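Local coordinates for periplasmic His/Glu/Gln/Arg/opine family-binding protein (Silicibacter pomeroyi, PDB 3I6V) that binds lysine in the cleft between its two lobes, consistent with a periplasmic receptor that delivers basic amino acids or related solutes to an ABC transporter, at residues D28-L34 with M211-F216; I89-S94 with D173-G179. All coordinates share one frame; numbering follows the deposited sequence.

Interaction 1. Residues D28-L34 with M211-F216; sequences DGFEREL and MIKKWF
The indole of W215 lies flat against the start of a helix: F30 N sits 3.5 Å above the ring system, over its centre, and F30 CA stands almost exactly on the normal of the five-membered ring, a CH-pi contact. This is near-antiparallel helix packing (155°) in one lobe of a family 3 solute-binding protein, between the first turn of helix 30-42 and the last turns of helix 207-216. The N-cap residue G29 suits its place twice over: its backbone angles call for glycine, and its bare CA lies over the six-membered ring of W215, 4.0 Å from the centroid. F30 is a knob among M211, I212, W215 and F216. With CG of F30 anti to the backbone N, the ring presents an edge, in an offset T-shaped pair, to the W215 five-membered ring and a face to the edge of F216, whose CE1 is 3.6 Å from F30 CG. Beyond this aromatic cluster M211 runs extended to SD, 3.7 Å from L34 CB, and the bend at chi3 (-57°) then swings CE against CG and the carboxylate of E33. On the polar side E33, extended, offers OE1 to two donors from opposite faces of its carboxylate: K214 NZ, in a salt bridge of 2.9 Å, and the indole N-H. A leucine at W215 would probably leave E33 OE1 with K214 as its one partner here and strip G29 and F30 of their flat cover. The indole bond is nearly straight, 173° at the hydrogen, with E33 OE1 2.8 Å from W215 NE1 and in the ring plane.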
loop_
_atom_site.group_PDB
_atom_site.type_symbol
_atom_site.label_atom_id
_atom_site.label_comp_id
_atom_site.label_asym_id
_atom_site.label_seq_id
_atom_site.Cartn_x
_atom_site.Cartn_y
_atom_site.Cartn_z
ATOM N N ASP A 28 -13.498 0.704 -0.982
ATOM C CA ASP A 28 -13.689 -0.582 -0.375
ATOM C C ASP A 28 -12.300 -1.142 -0.064
ATOM O O ASP A 28 -11.293 -0.543 -0.419
ATOM C CB ASP A 28 -14.401 -1.499 -1.407
ATOM C CG ASP A 28 -15.214 -2.616 -0.761
ATOM O OD1 ASP A 28 -14.840 -3.096 0.346
ATOM O OD2 ASP A 28 -16.221 -3.060 -1.405
ATOM N N GLY A 29 -12.239 -2.288 0.591
ATOM C CA GLY A 29 -10.953 -2.897 0.901
ATOM C C GLY A 29 -10.642 -2.896 2.387
ATOM O O GLY A 29 -11.413 -2.418 3.205
ATOM N N PHE A 30 -9.497 -3.465 2.728
ATOM C CA PHE A 30 -9.012 -3.502 4.109
ATOM C C PHE A 30 -9.068 -2.131 4.782
ATOM O O PHE A 30 -9.561 -1.981 5.907
ATOM C CB PHE A 30 -7.572 -4.048 4.137
ATOM C CG PHE A 30 -6.930 -3.963 5.490
ATOM C CD1 PHE A 30 -7.308 -4.844 6.507
ATOM C CD2 PHE A 30 -5.956 -2.998 5.749
ATOM C CE1 PHE A 30 -6.714 -4.777 7.768
ATOM C CE2 PHE A 30 -5.348 -2.907 7.014
ATOM C CZ PHE A 30 -5.722 -3.785 8.023
ATOM N N GLU A 31 -8.568 -1.144 4.064
ATOM C CA GLU A 31 -8.438 0.199 4.567
ATOM C C GLU A 31 -9.740 0.949 4.695
ATOM O O GLU A 31 -9.832 1.867 5.509
ATOM C CB GLU A 31 -7.409 0.982 3.724
ATOM C CG GLU A 31 -6.014 0.396 4.004
ATOM C CD GLU A 31 -4.920 0.925 3.097
ATOM O OE1 GLU A 31 -5.201 1.233 1.913
ATOM O OE2 GLU A 31 -3.763 1.019 3.588
ATOM N N ARG A 32 -10.752 0.577 3.907
ATOM C CA ARG A 32 -12.089 1.142 4.106
ATOM C C ARG A 32 -12.589 0.688 5.463
ATOM O O ARG A 32 -13.064 1.494 6.252
ATOM C CB ARG A 32 -13.109 0.643 3.043
ATOM C CG ARG A 32 -14.568 1.059 3.360
ATOM C CD ARG A 32 -14.631 2.584 3.273
ATOM N NE ARG A 32 -15.879 3.225 3.710
ATOM C CZ ARG A 32 -16.799 3.716 2.877
ATOM N NH1 ARG A 32 -16.653 3.574 1.556
ATOM N NH2 ARG A 32 -17.878 4.337 3.364
ATOM N N GLU A 33 -12.533 -0.615 5.701
ATOM C CA GLU A 33 -13.016 -1.152 6.966
ATOM C C GLU A 33 -12.195 -0.612 8.143
ATOM O O GLU A 33 -12.737 -0.243 9.205
ATOM C CB GLU A 33 -12.942 -2.669 6.957
ATOM C CG GLU A 33 -13.728 -3.275 8.099
ATOM C CD GLU A 33 -13.602 -4.780 8.199
ATOM O OE1 GLU A 33 -13.325 -5.456 7.182
ATOM O OE2 GLU A 33 -13.794 -5.289 9.315
ATOM N N LEU A 34 -10.880 -0.583 7.960
ATOM C CA LEU A 34 -10.015 -0.094 9.035
ATOM C C LEU A 34 -10.281 1.376 9.312
ATOM O O LEU A 34 -10.540 1.759 10.447
ATOM C CB LEU A 34 -8.536 -0.327 8.693
ATOM C CG LEU A 34 -7.551 0.280 9.712
ATOM C CD1 LEU A 34 -7.655 -0.455 11.076
ATOM C CD2 LEU A 34 -6.167 0.179 9.148
ATOM N N MET A 211 -8.960 -8.265 11.548
ATOM C CA MET A 211 -9.133 -7.550 10.272
ATOM C C MET A 211 -8.013 -7.904 9.300
ATOM O O MET A 211 -8.273 -8.163 8.137
ATOM C CB MET A 211 -9.276 -6.035 10.505
ATOM C CG MET A 211 -9.806 -5.228 9.320
ATOM S SD MET A 211 -10.142 -3.509 9.668
ATOM C CE MET A 211 -11.316 -3.604 11.025
ATOM N N ILE A 212 -6.776 -7.995 9.787
ATOM C CA ILE A 212 -5.682 -8.338 8.924
ATOM C C ILE A 212 -5.840 -9.750 8.318
ATOM O O ILE A 212 -5.658 -9.937 7.110
ATOM C CB ILE A 212 -4.318 -8.234 9.631
ATOM C CG1 ILE A 212 -3.985 -6.760 9.955
ATOM C CG2 ILE A 212 -3.259 -8.840 8.736
ATOM C CD1 ILE A 212 -2.691 -6.575 10.790
ATOM N N LYS A 213 -6.151 -10.735 9.164
ATOM C CA LYS A 213 -6.342 -12.118 8.693
ATOM C C LYS A 213 -7.545 -12.193 7.737
ATOM O O LYS A 213 -7.454 -12.817 6.694
ATOM C CB LYS A 213 -6.473 -13.107 9.876
ATOM C CG LYS A 213 -5.155 -13.383 10.603
ATOM C CD LYS A 213 -5.366 -14.104 11.936
ATOM C CE LYS A 213 -4.035 -14.286 12.679
ATOM N NZ LYS A 213 -4.210 -14.048 14.179
ATOM N N LYS A 214 -8.648 -11.521 8.075
ATOM C CA LYS A 214 -9.826 -11.459 7.184
ATOM C C LYS A 214 -9.409 -11.067 5.743
ATOM O O LYS A 214 -9.754 -11.763 4.759
ATOM C CB LYS A 214 -10.878 -10.489 7.749
ATOM C CG LYS A 214 -12.127 -10.362 6.886
ATOM C CD LYS A 214 -13.040 -9.240 7.406
ATOM C CE LYS A 214 -14.180 -8.954 6.411
ATOM N NZ LYS A 214 -15.012 -7.817 6.899
ATOM N N TRP A 215 -8.641 -9.978 5.615
ATOM C CA TRP A 215 -8.285 -9.465 4.289
ATOM C C TRP A 215 -7.014 -10.053 3.654
ATOM O O TRP A 215 -6.930 -10.138 2.443
ATOM C CB TRP A 215 -8.214 -7.940 4.314
ATOM C CG TRP A 215 -9.545 -7.293 4.466
ATOM C CD1 TRP A 215 -10.164 -6.944 5.635
ATOM C CD2 TRP A 215 -10.432 -6.911 3.414
ATOM N NE1 TRP A 215 -11.374 -6.354 5.374
ATOM C CE2 TRP A 215 -11.571 -6.332 4.018
ATOM C CE3 TRP A 215 -10.378 -7.001 2.008
ATOM C CZ2 TRP A 215 -12.650 -5.837 3.266
ATOM C CZ3 TRP A 215 -11.452 -6.524 1.267
ATOM C CH2 TRP A 215 -12.572 -5.950 1.897
ATOM N N PHE A 216 -6.035 -10.448 4.469
ATOM C CA PHE A 216 -4.733 -10.882 3.958
ATOM C C PHE A 216 -4.462 -12.382 4.128
ATOM O O PHE A 216 -3.467 -12.894 3.609
ATOM C CB PHE A 216 -3.583 -10.025 4.554
ATOM C CG PHE A 216 -3.660 -8.576 4.162
ATOM C CD1 PHE A 216 -4.218 -7.648 5.032
ATOM C CD2 PHE A 216 -3.215 -8.153 2.909
ATOM C CE1 PHE A 216 -4.331 -6.283 4.681
ATOM C CE2 PHE A 216 -3.332 -6.796 2.524
ATOM C CZ PHE A 216 -3.896 -5.857 3.408
#

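Interaction 2. Residues I89-S94 with D173-G179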
loop_
_atom_site.group_PDB
_atom_site.type_symbol
_atom_site.label_atom_id
_atom_site.label_comp_id
_atom_site.label_asym_id
_atom_site.label_seq_id
_atom_site.Cartn_x
_atom_site.Cartn_y
_atom_site.Cartn_z
ATOM N N ILE A 89 -0.245 -2.292 9.607
ATOM C CA ILE A 89 0.133 -3.629 9.187
ATOM C C ILE A 89 1.640 -3.740 9.458
ATOM O O ILE A 89 2.372 -2.780 9.211
ATOM C CB ILE A 89 -0.153 -3.883 7.684
ATOM C CG1 ILE A 89 -1.583 -3.439 7.304
ATOM C CG2 ILE A 89 0.112 -5.397 7.290
ATOM C CD1 ILE A 89 -1.880 -3.583 5.793
ATOM N N PRO A 90 2.100 -4.901 9.998
ATOM C CA PRO A 90 3.524 -5.121 10.192
ATOM C C PRO A 90 4.275 -5.076 8.860
ATOM O O PRO A 90 3.650 -5.289 7.796
ATOM C CB PRO A 90 3.606 -6.540 10.842
ATOM C CG PRO A 90 2.236 -6.675 11.550
ATOM C CD PRO A 90 1.281 -6.001 10.557
ATOM N N PRO A 91 5.598 -4.796 8.909
ATOM C CA PRO A 91 6.374 -4.756 7.672
ATOM C C PRO A 91 6.170 -6.066 6.924
ATOM O O PRO A 91 6.234 -7.139 7.541
ATOM C CB PRO A 91 7.829 -4.630 8.163
ATOM C CG PRO A 91 7.729 -4.059 9.569
ATOM C CD PRO A 91 6.431 -4.579 10.117
ATOM N N THR A 92 5.843 -6.000 5.636
ATOM C CA THR A 92 5.789 -7.249 4.828
ATOM C C THR A 92 6.705 -7.165 3.593
ATOM O O THR A 92 7.121 -6.081 3.191
ATOM C CB THR A 92 4.341 -7.674 4.462
ATOM O OG1 THR A 92 3.673 -6.587 3.819
ATOM C CG2 THR A 92 3.529 -8.088 5.736
ATOM N N ALA A 93 7.013 -8.307 2.994
ATOM C CA ALA A 93 8.043 -8.356 1.983
ATOM C C ALA A 93 7.639 -7.698 0.668
ATOM O O ALA A 93 6.447 -7.448 0.408
ATOM C CB ALA A 93 8.481 -9.808 1.750
ATOM N N SER A 94 8.646 -7.421 -0.144
ATOM C CA SER A 94 8.468 -7.126 -1.558
ATOM C C SER A 94 9.005 -8.321 -2.346
ATOM O O SER A 94 9.902 -9.047 -1.856
ATOM C CB SER A 94 9.220 -5.865 -1.921
ATOM O OG SER A 94 8.635 -4.739 -1.290
ATOM N N ASP A 173 12.181 -12.951 -1.733
ATOM C CA ASP A 173 11.574 -11.814 -1.061
ATOM C C ASP A 173 12.632 -10.787 -0.579
ATOM O O ASP A 173 13.760 -11.156 -0.265
ATOM C CB ASP A 173 10.773 -12.309 0.143
ATOM C CG ASP A 173 9.522 -13.122 -0.251
ATOM O OD1 ASP A 173 9.115 -13.132 -1.448
ATOM O OD2 ASP A 173 8.942 -13.745 0.671
ATOM N N VAL A 174 12.247 -9.510 -0.517
ATOM C CA VAL A 174 13.119 -8.426 -0.040
ATOM C C VAL A 174 12.339 -7.624 1.012
ATOM O O VAL A 174 11.231 -7.131 0.737
ATOM C CB VAL A 174 13.559 -7.485 -1.193
ATOM C CG1 VAL A 174 14.536 -6.394 -0.699
ATOM C CG2 VAL A 174 14.167 -8.269 -2.364
ATOM N N PRO A 175 12.905 -7.466 2.227
ATOM C CA PRO A 175 12.179 -6.641 3.214
ATOM C C PRO A 175 12.387 -5.154 2.913
ATOM O O PRO A 175 13.523 -4.722 2.737
ATOM C CB PRO A 175 12.818 -7.040 4.563
ATOM C CG PRO A 175 13.718 -8.245 4.253
ATOM C CD PRO A 175 14.130 -8.049 2.798
ATOM N N LEU A 176 11.312 -4.369 2.813
ATOM C CA LEU A 176 11.467 -2.938 2.539
ATOM C C LEU A 176 10.476 -2.159 3.343
ATOM O O LEU A 176 9.288 -2.526 3.364
ATOM C CB LEU A 176 11.247 -2.627 1.035
ATOM C CG LEU A 176 12.316 -2.936 0.013
ATOM C CD1 LEU A 176 11.819 -2.592 -1.430
ATOM C CD2 LEU A 176 13.640 -2.159 0.332
ATOM N N GLY A 177 10.947 -1.096 4.025
ATOM C CA GLY A 177 10.036 -0.099 4.598
ATOM C C GLY A 177 9.562 -0.446 5.999
ATOM O O GLY A 177 9.769 -1.567 6.470
ATOM N N GLY A 178 8.906 0.511 6.658
ATOM C CA GLY A 178 8.589 0.390 8.072
ATOM C C GLY A 178 7.204 -0.135 8.441
ATOM O O GLY A 178 6.725 0.120 9.538
ATOM N N GLY A 179 6.561 -0.880 7.557
ATOM C CA GLY A 179 5.172 -1.221 7.818
ATOM C C GLY A 179 4.316 -0.091 7.251
ATOM O O GLY A 179 4.785 1.030 7.100
HETATM O O HOH W 1 9.403 -5.714 4.689
#
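Two short backbone bonds join S94 and V174 as an antiparallel hydrogen-bonded pair: S94 N gives to V174 O at 2.7 Å, nearly straight at 170°, and V174 N returns to S94 O at 2.7 Å. The same S94 O also receives a CA-H...O contact from D173. Next to the pair, A93 CB lies 3.8 Å from D173 CB; a methyl is small enough to pack there without pushing the strands apart. Beyond A93 the chains separate, and a water spans the gap, accepting from L176 N at 3.0 Å and donating a weak bond to T92 O. They close again where P91 CA comes within 3.7 Å of G179 CA. Glycine fits this spot because any CB would point toward the other chain and run into I89 O, while the P91 ring, which offers no N-H, lies against the peptide backbone of G178 and G179. On the side of S94, OG is carried beside its own backbone N (chi1 -67°) and sits 3.8 Å from L176 CD1. Its polar partner is Q117, a residue of the lysine pocket, and F150 packs against S94, V174 and L176. D173 is held by S95 and by a salt bridge to R153. The S94 side chain is about 6 Å from the bound lysine. The two neighbouring segments are consistent with the two-segment hinge of type II periplasmic binding proteins, which links the lobes beside the ligand cleft.

From the N terminus, the chain enters helix 30-42 through 28-34, then runs along strand 83-89 into 89-94, which leads to the second lobe. After building that lobe it comes back through 173-179, closing the inner loop of interaction 2, and reaches helix 207-216 near its C terminus, where 211-216 meets 28-34 and closes the outer loop of interaction 1. The smaller loop thus lies wholly within the larger one. Interaction 1 joins an early and a late helix of the first lobe, whereas interaction 2 pairs the outgoing and returning connections. Their centres are about 17 Å apart, yet they touch: I89 CD1 packs 3.7 Å from F30 CE2, and P90 meets I212.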